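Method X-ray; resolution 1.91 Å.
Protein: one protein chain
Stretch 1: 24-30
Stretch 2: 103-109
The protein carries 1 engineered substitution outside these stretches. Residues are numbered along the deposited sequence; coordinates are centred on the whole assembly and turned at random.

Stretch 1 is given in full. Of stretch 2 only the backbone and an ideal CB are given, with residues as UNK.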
# COMPACT_ATOMS: atom_id res chain seq x y z
N ASP I 24 35.74 15.08 -32.68
CA ASP I 24 34.62 14.68 -31.84
C ASP I 24 33.70 15.87 -31.67
O ASP I 24 34.15 17.02 -31.64
CB ASP I 24 35.06 14.24 -30.44
CG ASP I 24 36.17 13.20 -30.46
OD1 ASP I 24 35.97 12.09 -31.00
OD2 ASP I 24 37.23 13.49 -29.89
N ILE I 25 32.40 15.57 -31.56
CA ILE I 25 31.41 16.60 -31.34
C ILE I 25 30.59 16.26 -30.08
O ILE I 25 30.34 15.08 -29.79
CB ILE I 25 30.47 16.78 -32.56
CG1 ILE I 25 31.29 16.87 -33.85
CG2 ILE I 25 29.58 18.02 -32.40
CD1 ILE I 25 31.65 15.50 -34.45
N GLU I 26 30.21 17.29 -29.34
CA GLU I 26 29.34 17.12 -28.18
C GLU I 26 28.10 17.95 -28.32
O GLU I 26 28.16 19.18 -28.49
CB GLU I 26 30.07 17.51 -26.88
CG GLU I 26 31.00 16.43 -26.38
CD GLU I 26 31.53 16.68 -24.96
OE1 GLU I 26 31.09 17.65 -24.30
OE2 GLU I 26 32.41 15.90 -24.53
N LEU I 27 26.96 17.27 -28.24
CA LEU I 27 25.69 17.95 -28.16
C LEU I 27 25.11 17.75 -26.76
O LEU I 27 24.89 16.61 -26.32
CB LEU I 27 24.73 17.42 -29.22
CG LEU I 27 25.37 17.33 -30.61
CD1 LEU I 27 24.42 16.63 -31.54
CD2 LEU I 27 25.71 18.72 -31.13
N THR I 28 24.90 18.86 -26.07
CA THR I 28 24.41 18.82 -24.69
C THR I 28 23.11 19.58 -24.53
O THR I 28 23.08 20.81 -24.61
CB THR I 28 25.44 19.40 -23.72
OG1 THR I 28 26.67 18.68 -23.86
CG2 THR I 28 24.94 19.29 -22.28
N TYR I 29 22.02 18.84 -24.34
CA TYR I 29 20.71 19.44 -24.18
C TYR I 29 20.46 19.59 -22.70
O TYR I 29 20.60 18.63 -21.93
CB TYR I 29 19.64 18.55 -24.80
CG TYR I 29 18.22 19.04 -24.69
CD1 TYR I 29 17.74 20.03 -25.52
CD2 TYR I 29 17.34 18.46 -23.78
CE1 TYR I 29 16.45 20.45 -25.44
CE2 TYR I 29 16.04 18.86 -23.70
CZ TYR I 29 15.60 19.86 -24.52
OH TYR I 29 14.30 20.27 -24.43
N ARG I 30 20.12 20.80 -22.30
CA ARG I 30 19.82 21.06 -20.91
C ARG I 30 18.45 21.66 -20.80
O ARG I 30 18.25 22.81 -21.16
CB ARG I 30 20.84 22.02 -20.32
CG ARG I 30 22.14 21.34 -19.95
CD ARG I 30 22.95 22.24 -19.07
NE ARG I 30 24.33 21.78 -18.92
CZ ARG I 30 25.33 22.57 -18.55
NH1 ARG I 30 25.12 23.86 -18.30
NH2 ARG I 30 26.55 22.06 -18.43
N UNK I 103 23.96 23.22 -38.18
CA UNK I 103 23.03 23.43 -37.09
C UNK I 103 22.41 22.12 -36.59
O UNK I 103 21.89 21.31 -37.38
CB UNK I 103 21.93 24.39 -37.53
N UNK I 104 22.48 21.94 -35.28
CA UNK I 104 21.91 20.78 -34.60
C UNK I 104 20.68 21.23 -33.83
O UNK I 104 20.61 22.36 -33.34
CB UNK I 104 22.93 20.12 -33.67
N UNK I 105 19.72 20.32 -33.72
CA UNK I 105 18.44 20.58 -33.06
C UNK I 105 18.19 19.49 -32.03
O UNK I 105 18.67 18.36 -32.15
CB UNK I 105 17.30 20.64 -34.07
N UNK I 106 17.47 19.85 -30.99
CA UNK I 106 17.13 18.88 -29.96
C UNK I 106 15.88 19.38 -29.27
O UNK I 106 15.73 20.58 -29.04
CB UNK I 106 18.28 18.68 -28.97
N UNK I 107 14.97 18.47 -29.00
CA UNK I 107 13.75 18.82 -28.31
C UNK I 107 13.21 17.63 -27.53
O UNK I 107 13.50 16.47 -27.85
CB UNK I 107 12.70 19.33 -29.30
N UNK I 108 12.41 17.94 -26.53
CA UNK I 108 11.67 16.93 -25.81
C UNK I 108 10.28 16.84 -26.40
O UNK I 108 9.44 17.69 -26.11
CB UNK I 108 11.62 17.24 -24.31
N UNK I 109 10.04 15.84 -27.24
CA UNK I 109 8.72 15.66 -27.84
C UNK I 109 7.74 15.20 -26.76
O UNK I 109 7.93 14.13 -26.18
CB UNK I 109 8.77 14.65 -28.99

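Both stretches are extended, and their axes approach to 8.2 Å with an angle of 35° between their N-to-C directions. No hydrogen bond joins them; side chains of stretch 1 pack against side chains and, at the Y29 end, against backbone. I25, L27 and Y29 point toward stretch 2. I25 and L27 offer aliphatic surface and Y29 a ring ending in a hydroxyl, so the demand changes along the strand.

Position 103 has nothing of stretch 1 within 5.5 Å of its ideal CB. With phi/psi of -106/130, a beta-branched or polar residue would serve. It is T103, whose OG1 is hydrogen-bonded elsewhere in the structure.

Position 104 is the first to face stretch 1. Its CA lies 8.0 Å from L27 CA, its CB points toward stretch 1, and the ideal CB is already 4.0 Å from L27 CD2. The gap between backbones is wide, and the visible neighbours, L27 and I25, are purely aliphatic. Leucine, isoleucine, methionine or an aromatic would all suit; a charge would find no partner in L27 or I25. The residue is F104, with chi1 in the m well at -63°. L27 CD2 sits over one face of its ring, 3.8 Å from the F104 ring centroid and 19° off the normal, a CH-pi contact. L27 CD1 comes to 3.4 Å from F104 CD2, while the far end of the ring reaches I25, with F104 CZ 4.4 Å from I25 CG2.

Position 105 turns its CB away, as alternation in a strand predicts, so stretch 1 puts no limit on size or charge. R105 takes it, with its NE hydrogen-bonded elsewhere in the structure.

Position 106 points back toward stretch 1. Its CA is only 6.8 Å from Y29 CA, and its ideal CB stands 3.7 Å from Y29 CD1. The ring lies close to CB, so a small residue fits easily; a larger one would have to turn aside from the ring. It is A106: its CB packs at 3.7 Å against Y29 CD1, and A106 O lies 3.7 Å from Y29 CE1.

Position 107 points away, its ideal CB 5.2 Å from Y29 OH, so many polar or charged residues would fit. E107 takes it, touching the tyrosine through its backbone, with E107 CA 4.2 Å from Y29 OH.

Position 108 points sideways, its ideal CB 4.0 Å from Y29 OH. A side chain can lead off from the hydroxyl, so stretch 1 restricts its kind little. N108 leads its end away; the closest contact is N108 N to Y29 OH, 3.7 Å.

Position 109 is out of reach and open to most residues; K109 makes no contact with stretch 1.

Stretch 2, residues 103-109: TFRAENK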
# COMPACT_ATOMS: atom_id res chain seq x y z
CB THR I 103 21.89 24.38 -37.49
OG1 THR I 103 22.43 25.62 -37.97
CG2 THR I 103 20.96 24.65 -36.29
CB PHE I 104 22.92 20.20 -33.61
CG PHE I 104 24.17 19.69 -34.26
CD1 PHE I 104 25.18 20.55 -34.63
CD2 PHE I 104 24.33 18.33 -34.52
CE1 PHE I 104 26.33 20.08 -35.23
CE2 PHE I 104 25.48 17.85 -35.12
CZ PHE I 104 26.48 18.73 -35.47
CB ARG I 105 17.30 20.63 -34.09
CG ARG I 105 17.46 21.75 -35.10
CD ARG I 105 16.53 21.62 -36.31
NE ARG I 105 16.70 22.76 -37.22
CZ ARG I 105 17.67 22.86 -38.13
NH1 ARG I 105 18.57 21.90 -38.27
NH2 ARG I 105 17.75 23.93 -38.90
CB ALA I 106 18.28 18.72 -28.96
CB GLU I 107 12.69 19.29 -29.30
CG GLU I 107 12.36 18.25 -30.37
CD GLU I 107 11.34 18.78 -31.38
OE1 GLU I 107 10.98 19.97 -31.27
OE2 GLU I 107 10.90 18.00 -32.26
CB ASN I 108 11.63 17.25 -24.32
CG ASN I 108 10.83 16.22 -23.52
OD1 ASN I 108 10.36 15.21 -24.07
ND2 ASN I 108 10.67 16.48 -22.24
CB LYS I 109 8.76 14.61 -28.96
CG LYS I 109 9.35 15.08 -30.29
CD LYS I 109 9.33 13.96 -31.34
CE LYS I 109 8.33 14.22 -32.48
NZ LYS I 109 8.52 13.30 -33.65
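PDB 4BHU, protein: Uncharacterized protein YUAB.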